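Local coordinates for protein putative chorismate mutase (Yersinia pestis biovar Microtus str. 91001, PDB 2GBB) that catalyses the Claisen rearrangement of chorismate to prephenate, as a secreted, all-helical chorismate mutase, and may play some role in pathogenicity, at residues G52-G55 with E56-K59; K126-F129 with I130-R134; N137-S140 with A141-E144. All coordinates share one frame; numbering follows the deposited sequence.

Contact 1: residues G52-G55 with E56-K59; sequences GLNG and ESIK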
ATOM      1  N   GLY A  52      12.291 -11.925  31.425  1.00 33.07           N
ATOM      2  CA  GLY A  52      11.383 -11.784  32.544  1.00 31.71           C
ATOM      3  C   GLY A  52      10.052 -11.137  32.165  1.00 30.95           C
ATOM      4  O   GLY A  52       9.337 -10.640  33.015  1.00 30.19           O
ATOM      5  N   LEU A  53       9.722 -11.133  30.870  1.00 30.10           N
ATOM      6  CA  LEU A  53       8.464 -10.601  30.410  1.00 30.02           C
ATOM      7  C   LEU A  53       7.464 -11.733  30.308  1.00 30.76           C
ATOM      8  O   LEU A  53       7.838 -12.881  30.079  1.00 31.47           O
ATOM      9  CB  LEU A  53       8.620  -9.868  29.064  1.00 28.73           C
ATOM     10  CG  LEU A  53       9.503  -8.590  29.130  1.00 30.19           C
ATOM     11  CD1 LEU A  53       9.861  -8.026  27.752  1.00 27.68           C
ATOM     12  CD2 LEU A  53       8.853  -7.484  29.998  1.00 25.77           C
ATOM     13  N   ASN A  54       6.196 -11.414  30.519  1.00 30.85           N
ATOM     14  CA  ASN A  54       5.116 -12.310  30.160  1.00 31.36           C
ATOM     15  C   ASN A  54       4.980 -12.472  28.613  1.00 31.02           C
ATOM     16  O   ASN A  54       4.572 -11.535  27.934  1.00 30.09           O
ATOM     17  CB  ASN A  54       3.825 -11.751  30.750  1.00 31.99           C
ATOM     18  CG  ASN A  54       2.664 -12.709  30.644  1.00 35.37           C
ATOM     19  OD1 ASN A  54       2.281 -13.036  29.433  1.00 37.39           O
ATOM     20  ND2 ASN A  54       2.096 -13.125  31.655  1.00 33.53           N
ATOM     21  N   GLY A  55       5.303 -13.665  28.103  1.00 30.03           N
ATOM     22  CA  GLY A  55       5.361 -13.983  26.668  1.00 32.34           C
ATOM     23  C   GLY A  55       4.126 -13.619  25.855  1.00 32.23           C
ATOM     24  O   GLY A  55       4.214 -12.904  24.885  1.00 31.69           O
ATOM     25  N   GLU A  56       2.967 -14.078  26.303  1.00 32.12           N
ATOM     26  CA  GLU A  56       1.683 -13.745  25.680  1.00 32.38           C
ATOM     27  C   GLU A  56       1.335 -12.211  25.725  1.00 32.01           C
ATOM     28  O   GLU A  56       0.740 -11.668  24.774  1.00 30.61           O
ATOM     29  CB  GLU A  56       0.558 -14.564  26.326  0.70 33.00           C
ATOM     30  CG  GLU A  56      -0.697 -14.701  25.487  0.70 37.72           C
ATOM     31  CD  GLU A  56      -0.785 -16.035  24.753  0.70 45.28           C
ATOM     32  OE1 GLU A  56       0.078 -16.294  23.875  0.70 45.89           O
ATOM     33  OE2 GLU A  56      -1.731 -16.821  25.050  0.70 48.54           O
ATOM     34  N   SER A  57       1.762 -11.501  26.788  1.00 30.99           N
ATOM     35  CA  SER A  57       1.543 -10.024  26.901  1.00 30.59           C
ATOM     36  C   SER A  57       2.289  -9.178  25.843  1.00 30.46           C
ATOM     37  O   SER A  57       1.954  -8.007  25.633  1.00 30.81           O
ATOM     38  CB  SER A  57       1.913  -9.500  28.292  1.00 29.79           C
ATOM     39  OG  SER A  57       3.306  -9.225  28.405  1.00 27.09           O
ATOM     40  N   ILE A  58       3.294  -9.783  25.215  1.00 29.13           N
ATOM     41  CA  ILE A  58       4.119  -9.190  24.162  1.00 29.55           C
ATOM     42  C   ILE A  58       3.515  -9.244  22.730  1.00 27.88           C
ATOM     43  O   ILE A  58       3.774  -8.375  21.875  1.00 26.46           O
ATOM     44  CB  ILE A  58       5.499  -9.902  24.217  1.00 30.77           C
ATOM     45  CG1 ILE A  58       6.421  -9.057  25.085  1.00 34.60           C
ATOM     46  CG2 ILE A  58       6.098 -10.221  22.820  1.00 31.87           C
ATOM     47  CD1 ILE A  58       6.629  -7.632  24.505  1.00 41.26           C
ATOM     48  N   LYS A  59       2.692 -10.252  22.488  1.00 25.47           N
ATOM     49  CA  LYS A  59       2.159 -10.473  21.141  1.00 25.38           C
ATOM     50  C   LYS A  59       1.353  -9.334  20.525  1.00 23.93           C
ATOM     51  O   LYS A  59       1.549  -9.062  19.340  1.00 24.26           O
ATOM     52  CB  LYS A  59       1.388 -11.798  21.041  1.00 25.10           C
ATOM     53  CG  LYS A  59       0.833 -12.032  19.646  1.00 23.12           C
ATOM     54  CD  LYS A  59       0.323 -13.449  19.499  1.00 27.54           C
ATOM     55  CE  LYS A  59      -0.181 -13.670  18.031  1.00 27.35           C
ATOM     56  NZ  LYS A  59      -0.590 -15.136  18.023  1.00 30.93           N
TER
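N54 swings CG anti to its own nitrogen (chi1 -170°) and S57 places OG between its backbone N and carbonyl carbon (chi1 84°); these torsions bring N54 OD1 over the first turn of the helix and S57 OG back to the N54 carbonyl. N54 is the N-cap: its OD1 accepts from S57 N at 3.1 Å, with an N-H...O angle of 152° and the donor tilted from the amide plane. Separately, S57 OG donates to the backbone oxygen of N54 at 2.7 Å, in the carbonyl plane and on a lone pair. One step on, I58 N donates to G55 O at 3.3 Å from above the carbonyl plane, while its bond to N54 O is weak. L53 and I58 approach more loosely on the buried side, CD1 of L53 lying 4.5 Å from CG1 of I58. S57 OG also hydrogen-bonds K154 N, and backbone bonds join G52 and N54 to the C-terminal tail. At the start of helix 55-82, L53 and I58 both pack on A48 of helix 34-50 and on helix 93-117, through A112 and L115 for L53 and L108 for I58.

Contact 2: residues K126-F129 with I130-R134; sequences KAHF and INTIR. With SO4 (sulfate ion), chain H.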
ATOM      1  N   LYS A 126       1.302   9.033  25.455  1.00 56.03           N
ATOM      2  CA  LYS A 126       0.710   8.990  24.124  1.00 54.47           C
ATOM      3  C   LYS A 126       1.340  10.021  23.190  1.00 53.17           C
ATOM      4  O   LYS A 126       1.605   9.727  22.037  1.00 53.61           O
ATOM      5  CB  LYS A 126      -0.808   9.143  24.230  1.00 54.47           C
ATOM      6  CG  LYS A 126      -1.601   8.785  22.981  1.00 54.62           C
ATOM      7  CD  LYS A 126      -3.026   8.422  23.375  1.00 56.30           C
ATOM      8  CE  LYS A 126      -4.026   8.827  22.302  1.00 59.17           C
ATOM      9  NZ  LYS A 126      -5.137   7.818  22.178  1.00 57.99           N
ATOM     10  N   ALA A 127       1.612  11.210  23.720  1.00 51.83           N
ATOM     11  CA  ALA A 127       2.144  12.343  22.962  1.00 49.84           C
ATOM     12  C   ALA A 127       3.631  12.203  22.681  1.00 48.69           C
ATOM     13  O   ALA A 127       4.124  12.648  21.646  1.00 48.58           O
ATOM     14  CB  ALA A 127       1.886  13.623  23.721  1.00 50.08           C
ATOM     15  N   HIS A 128       4.346  11.611  23.624  1.00 47.33           N
ATOM     16  CA  HIS A 128       5.727  11.278  23.410  1.00 46.34           C
ATOM     17  C   HIS A 128       5.901  10.279  22.259  1.00 45.32           C
ATOM     18  O   HIS A 128       6.775  10.464  21.420  1.00 44.70           O
ATOM     19  CB  HIS A 128       6.361  10.731  24.691  1.00 47.08           C
ATOM     20  CG  HIS A 128       7.829  10.479  24.562  1.00 48.49           C
ATOM     21  ND1 HIS A 128       8.748  11.499  24.402  1.00 49.36           N
ATOM     22  CD2 HIS A 128       8.539   9.324  24.563  1.00 50.19           C
ATOM     23  CE1 HIS A 128       9.962  10.979  24.314  1.00 52.89           C
ATOM     24  NE2 HIS A 128       9.862   9.660  24.400  1.00 52.05           N
ATOM     25  N   PHE A 129       5.066   9.236  22.218  1.00 44.00           N
ATOM     26  CA  PHE A 129       5.114   8.252  21.132  1.00 43.15           C
ATOM     27  C   PHE A 129       4.862   8.899  19.778  1.00 44.44           C
ATOM     28  O   PHE A 129       5.655   8.744  18.840  1.00 44.37           O
ATOM     29  CB  PHE A 129       4.111   7.113  21.381  1.00 41.55           C
ATOM     30  CG  PHE A 129       4.723   5.906  22.040  1.00 38.62           C
ATOM     31  CD1 PHE A 129       5.393   6.019  23.255  1.00 35.01           C
ATOM     32  CD2 PHE A 129       4.617   4.639  21.453  1.00 35.33           C
ATOM     33  CE1 PHE A 129       5.943   4.886  23.869  1.00 32.99           C
ATOM     34  CE2 PHE A 129       5.179   3.509  22.067  1.00 31.06           C
ATOM     35  CZ  PHE A 129       5.829   3.635  23.260  1.00 33.34           C
ATOM     36  N   ILE A 130       3.780   9.655  19.671  1.00 45.71           N
ATOM     37  CA  ILE A 130       3.536  10.396  18.427  1.00 47.78           C
ATOM     38  C   ILE A 130       4.725  11.272  17.974  1.00 47.79           C
ATOM     39  O   ILE A 130       5.173  11.184  16.825  1.00 48.99           O
ATOM     40  CB  ILE A 130       2.246  11.239  18.505  1.00 47.89           C
ATOM     41  CG1 ILE A 130       1.026  10.323  18.703  1.00 48.81           C
ATOM     42  CG2 ILE A 130       2.132  12.175  17.252  1.00 48.88           C
ATOM     43  CD1 ILE A 130       0.646   9.516  17.463  1.00 49.63           C
ATOM     44  N   ASN A 131       5.244  12.093  18.876  1.00 47.64           N
ATOM     45  CA  ASN A 131       6.321  13.024  18.529  1.00 47.20           C
ATOM     46  C   ASN A 131       7.641  12.331  18.212  1.00 45.87           C
ATOM     47  O   ASN A 131       8.516  12.927  17.553  1.00 45.66           O
ATOM     48  CB  ASN A 131       6.531  14.063  19.656  1.00 48.09           C
ATOM     49  CG  ASN A 131       5.310  14.986  19.862  1.00 51.15           C
ATOM     50  OD1 ASN A 131       4.437  15.121  18.979  1.00 53.06           O
ATOM     51  ND2 ASN A 131       5.245  15.621  21.039  1.00 52.97           N
ATOM     52  N   THR A 132       7.783  11.082  18.673  1.00 43.83           N
ATOM     53  CA  THR A 132       9.054  10.359  18.574  1.00 42.20           C
ATOM     54  C   THR A 132       9.019   9.353  17.437  1.00 41.87           C
ATOM     55  O   THR A 132      10.014   9.134  16.761  1.00 41.93           O
ATOM     56  CB  THR A 132       9.394   9.584  19.884  1.00 42.12           C
ATOM     57  OG1 THR A 132       9.296  10.465  20.998  1.00 41.41           O
ATOM     58  CG2 THR A 132      10.800   8.978  19.827  1.00 40.58           C
ATOM     59  N   ILE A 133       7.878   8.705  17.256  1.00 40.88           N
ATOM     60  CA  ILE A 133       7.777   7.722  16.205  1.00 40.58           C
ATOM     61  C   ILE A 133       7.159   8.442  15.010  1.00 41.41           C
ATOM     62  O   ILE A 133       5.946   8.542  14.888  1.00 40.64           O
ATOM     63  CB  ILE A 133       6.945   6.483  16.641  1.00 40.23           C
ATOM     64  CG1 ILE A 133       7.540   5.851  17.917  1.00 38.53           C
ATOM     65  CG2 ILE A 133       6.928   5.456  15.519  1.00 38.88           C
ATOM     66  CD1 ILE A 133       6.565   5.015  18.719  1.00 36.71           C
ATOM     67  N   ARG A 134       8.032   9.005  14.179  1.00 42.37           N
ATOM     68  CA  ARG A 134       7.638   9.651  12.934  1.00 44.08           C
ATOM     69  C   ARG A 134       8.477   9.094  11.777  1.00 42.53           C
ATOM     70  O   ARG A 134       9.706   9.101  11.828  1.00 42.62           O
ATOM     71  CB  ARG A 134       7.747  11.199  13.002  1.00 43.95           C
ATOM     72  CG  ARG A 134       8.584  11.837  14.118  1.00 46.79           C
ATOM     73  CD  ARG A 134       8.463  13.417  14.097  1.00 49.34           C
ATOM     74  NE  ARG A 134       8.912  14.042  12.828  1.00 58.21           N
ATOM     75  CZ  ARG A 134       8.103  14.602  11.915  1.00 62.12           C
ATOM     76  NH1 ARG A 134       6.785  14.662  12.119  1.00 63.05           N
ATOM     77  NH2 ARG A 134       8.610  15.113  10.786  1.00 62.69           N
TER
HETATM   78  S   SO4 H 202       7.444  14.806  23.756  0.50 54.39           S
HETATM   79  O1  SO4 H 202       6.655  14.507  24.956  0.50 53.14           O
HETATM   80  O2  SO4 H 202       8.829  15.083  24.168  0.50 52.81           O
HETATM   81  O3  SO4 H 202       7.459  13.650  22.878  0.50 52.80           O
HETATM   82  O4  SO4 H 202       6.879  15.934  23.019  0.50 51.10           O
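H128 and T132 meet one turn apart on the short helix 126-132, where a threonine hydroxyl returns to the carbonyl four residues back and an imidazole reaches outward to a sulfate. From CB of H128, which lies 3.6 Å from sulfate O3, the chain runs to CG anti to the backbone N (chi1 -175°), and CG lies near both sulfate O3 and T132 OG1. The ring is thereby carried beside the ion, whose sulfur lies at the ring edge, in plane. ND1 donates to sulfate O3 at 2.9 Å, though the N-H...O angle of 131° shows a bent bond. CD2, CE1 and NE2 all face T132 OG1, which sits over the centre of one face, 3.4 Å above the plane. That hydroxyl donates to H128 O at 2.6 Å, so H128 meets T132 through both its ring and its carbonyl.

N131 supplies a second arm to the same sulfate: ND2 donates to O4 at 2.6 Å and weakly to O3. The ion, probably from the crystallisation liquor, is thus held by two side chains, H128 and N131, about one turn apart on the helix surface. I130 N to K126 O and N131 N to A127 O are regular, nearly straight helical bonds.

The inward side is apolar. I133 runs alongside F129 in the same direction, its CD1 reaching F129 CD2 at 3.4 Å, and the F129 ring also meets F150 and, edge-to-face, F147. I10 of helix 7-14 touches both F129 and I133. I133 is the first residue to leave helical backbone angles, yet its N still bonds back. F129 O receives both T132 N, from above the carbonyl plane, and I133 N, nearly along the C=O axis at 2.7 Å.

Contact 3: residues N137-S140 with A141-E144; sequences NLTS and ADVE. With SO4 (sulfate ion), chain E.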
ATOM      1  N   ASN A 137       5.213   7.812   5.486  1.00 34.40           N
ATOM      2  CA  ASN A 137       4.246   6.726   5.266  1.00 32.49           C
ATOM      3  C   ASN A 137       3.712   6.036   6.510  1.00 31.96           C
ATOM      4  O   ASN A 137       3.106   4.989   6.433  1.00 32.07           O
ATOM      5  CB  ASN A 137       4.841   5.727   4.295  1.00 30.95           C
ATOM      6  CG  ASN A 137       4.781   6.207   2.886  1.00 30.46           C
ATOM      7  OD1 ASN A 137       3.979   7.217   2.662  1.00 34.51           O
ATOM      8  ND2 ASN A 137       5.424   5.656   1.983  1.00 24.70           N
ATOM      9  N   LEU A 138       3.901   6.644   7.669  1.00 32.57           N
ATOM     10  CA  LEU A 138       3.391   6.087   8.912  1.00 32.33           C
ATOM     11  C   LEU A 138       2.405   7.070   9.535  1.00 32.98           C
ATOM     12  O   LEU A 138       2.755   8.223   9.769  1.00 34.20           O
ATOM     13  CB  LEU A 138       4.564   5.928   9.865  1.00 32.30           C
ATOM     14  CG  LEU A 138       4.636   4.847  10.945  1.00 31.89           C
ATOM     15  CD1 LEU A 138       5.083   5.487  12.220  1.00 34.04           C
ATOM     16  CD2 LEU A 138       3.417   3.980  11.111  1.00 28.33           C
ATOM     17  N   THR A 139       1.199   6.641   9.867  1.00 33.22           N
ATOM     18  CA  THR A 139       0.240   7.611  10.380  1.00 33.22           C
ATOM     19  C   THR A 139       0.166   7.581  11.914  1.00 33.63           C
ATOM     20  O   THR A 139       0.696   6.684  12.572  1.00 32.85           O
ATOM     21  CB  THR A 139      -1.194   7.426   9.814  1.00 32.51           C
ATOM     22  OG1 THR A 139      -1.751   6.218  10.321  1.00 33.69           O
ATOM     23  CG2 THR A 139      -1.243   7.438   8.247  1.00 34.32           C
ATOM     24  N   SER A 140      -0.511   8.583  12.464  1.00 33.67           N
ATOM     25  CA  SER A 140      -0.783   8.659  13.890  1.00 34.06           C
ATOM     26  C   SER A 140      -1.662   7.520  14.404  1.00 33.12           C
ATOM     27  O   SER A 140      -1.378   6.975  15.471  1.00 31.99           O
ATOM     28  CB  SER A 140      -1.424  10.005  14.204  1.00 34.98           C
ATOM     29  OG  SER A 140      -0.399  10.989  14.085  1.00 38.54           O
ATOM     30  N   ALA A 141      -2.706   7.145  13.651  1.00 31.42           N
ATOM     31  CA  ALA A 141      -3.419   5.887  13.948  1.00 31.31           C
ATOM     32  C   ALA A 141      -2.491   4.617  14.022  1.00 29.67           C
ATOM     33  O   ALA A 141      -2.683   3.765  14.895  1.00 30.72           O
ATOM     34  CB  ALA A 141      -4.619   5.659  12.994  1.00 30.53           C
ATOM     35  N   ASP A 142      -1.475   4.530  13.174  1.00 27.97           N
ATOM     36  CA  ASP A 142      -0.523   3.397  13.209  1.00 27.73           C
ATOM     37  C   ASP A 142       0.262   3.437  14.524  1.00 27.79           C
ATOM     38  O   ASP A 142       0.474   2.404  15.167  1.00 26.85           O
ATOM     39  CB  ASP A 142       0.462   3.497  12.043  1.00 27.15           C
ATOM     40  CG  ASP A 142      -0.212   3.330  10.656  1.00 28.38           C
ATOM     41  OD1 ASP A 142      -1.095   2.458  10.529  1.00 32.45           O
ATOM     42  OD2 ASP A 142       0.162   4.065   9.702  1.00 30.05           O
ATOM     43  N   VAL A 143       0.697   4.642  14.914  1.00 28.03           N
ATOM     44  CA  VAL A 143       1.504   4.798  16.121  1.00 28.16           C
ATOM     45  C   VAL A 143       0.681   4.606  17.383  1.00 28.55           C
ATOM     46  O   VAL A 143       1.162   4.042  18.357  1.00 28.69           O
ATOM     47  CB  VAL A 143       2.274   6.133  16.122  1.00 29.28           C
ATOM     48  CG1 VAL A 143       3.148   6.238  17.372  1.00 28.60           C
ATOM     49  CG2 VAL A 143       3.171   6.238  14.854  1.00 27.85           C
ATOM     50  N   GLU A 144      -0.559   5.086  17.381  1.00 29.38           N
ATOM     51  CA  GLU A 144      -1.451   4.936  18.540  1.00 30.87           C
ATOM     52  C   GLU A 144      -1.774   3.474  18.886  1.00 30.23           C
ATOM     53  O   GLU A 144      -1.876   3.138  20.064  1.00 28.47           O
ATOM     54  CB  GLU A 144      -2.729   5.750  18.361  1.00 32.21           C
ATOM     55  CG  GLU A 144      -2.387   7.283  18.254  1.00 36.92           C
ATOM     56  CD  GLU A 144      -3.518   8.101  17.673  1.00 45.23           C
ATOM     57  OE1 GLU A 144      -4.696   7.737  17.943  1.00 46.61           O
ATOM     58  OE2 GLU A 144      -3.220   9.091  16.940  1.00 48.27           O
TER
HETATM   59  S   SO4 E 198      -1.232  11.541  10.272  0.50 45.44           S
HETATM   60  O1  SO4 E 198      -1.919  10.358  10.747  0.50 44.70           O
HETATM   61  O2  SO4 E 198       0.177  11.580  10.666  0.50 41.56           O
HETATM   62  O3  SO4 E 198      -1.327  11.528   8.814  0.50 44.96           O
HETATM   63  O4  SO4 E 198      -1.943  12.676  10.849  0.50 43.65           O
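T139 and D142 form a capping box at the start of helix 140-150, the tightly bonded part of this contact. T139 N donates to D142 OD2 at 2.8 Å; the N-H...O angle of 168° makes it nearly straight, and the oxygen is met on its anti side, 22° out of the carboxylate plane. The reciprocal bond, D142 N to T139 OG1, is longer and weak at 3.3 Å. With OG1 turned between backbone N and carbonyl carbon (chi1 69°), the hydroxyl also lies 2.9 Å from D142 OD2 and gives it a weak bond. OD2 is further engaged by a salt bridge to R75, which would be expected to stabilise the carboxylate's negative charge. Backbone bonds then start the helix: V143 N to T139 O at 3.1 Å and E144 N to S140 O at 2.8 Å.

Next to the box the side chains of L138 and V143 cross at about a right angle; the 3.3 Å between L138 CD1 and V143 CG2 is tighter than usual, and the exact placement of the leucine tip is doubtful.

The solvent side is looser. Exposed S140 offers its backbone N to O1 of a sulfate, probably from the crystallisation liquor, at 2.8 Å, at the start of the helix where backbone N-H groups commonly receive anions. Away from the ion, E144 extends alongside S140, its OE2 and S140 O being two acceptors 3.2 Å apart.

Helix 55-82 covers the inner side, with I72 against L138 and A71, an inferred substrate-binding residue, against D142. I130 of helix 126-132 touches S140, V143 and E144, while S82 of the second subunit hydrogen-bonds D142 OD1.

Overall arrangement
Following the chain from the N terminus, contact 1 comes first, at the turn between helix 34-50 and helix 55-82. Far later, contact 2 spans helix 126-132 and its exit, and contact 3 opens helix 140-150 after a short loop. All three are local and in series, so none encloses or crosses another. Contact 1 stands apart, its centre 23 Å from each of the others, though the C-terminal tail beyond helix 140-150 returns to it. Contacts 2 and 3 touch, with centres 10 Å apart: I133 packs on L138 and V143, and I130 on S140. This pair joins the two last helices to helices 7-14 and 55-82.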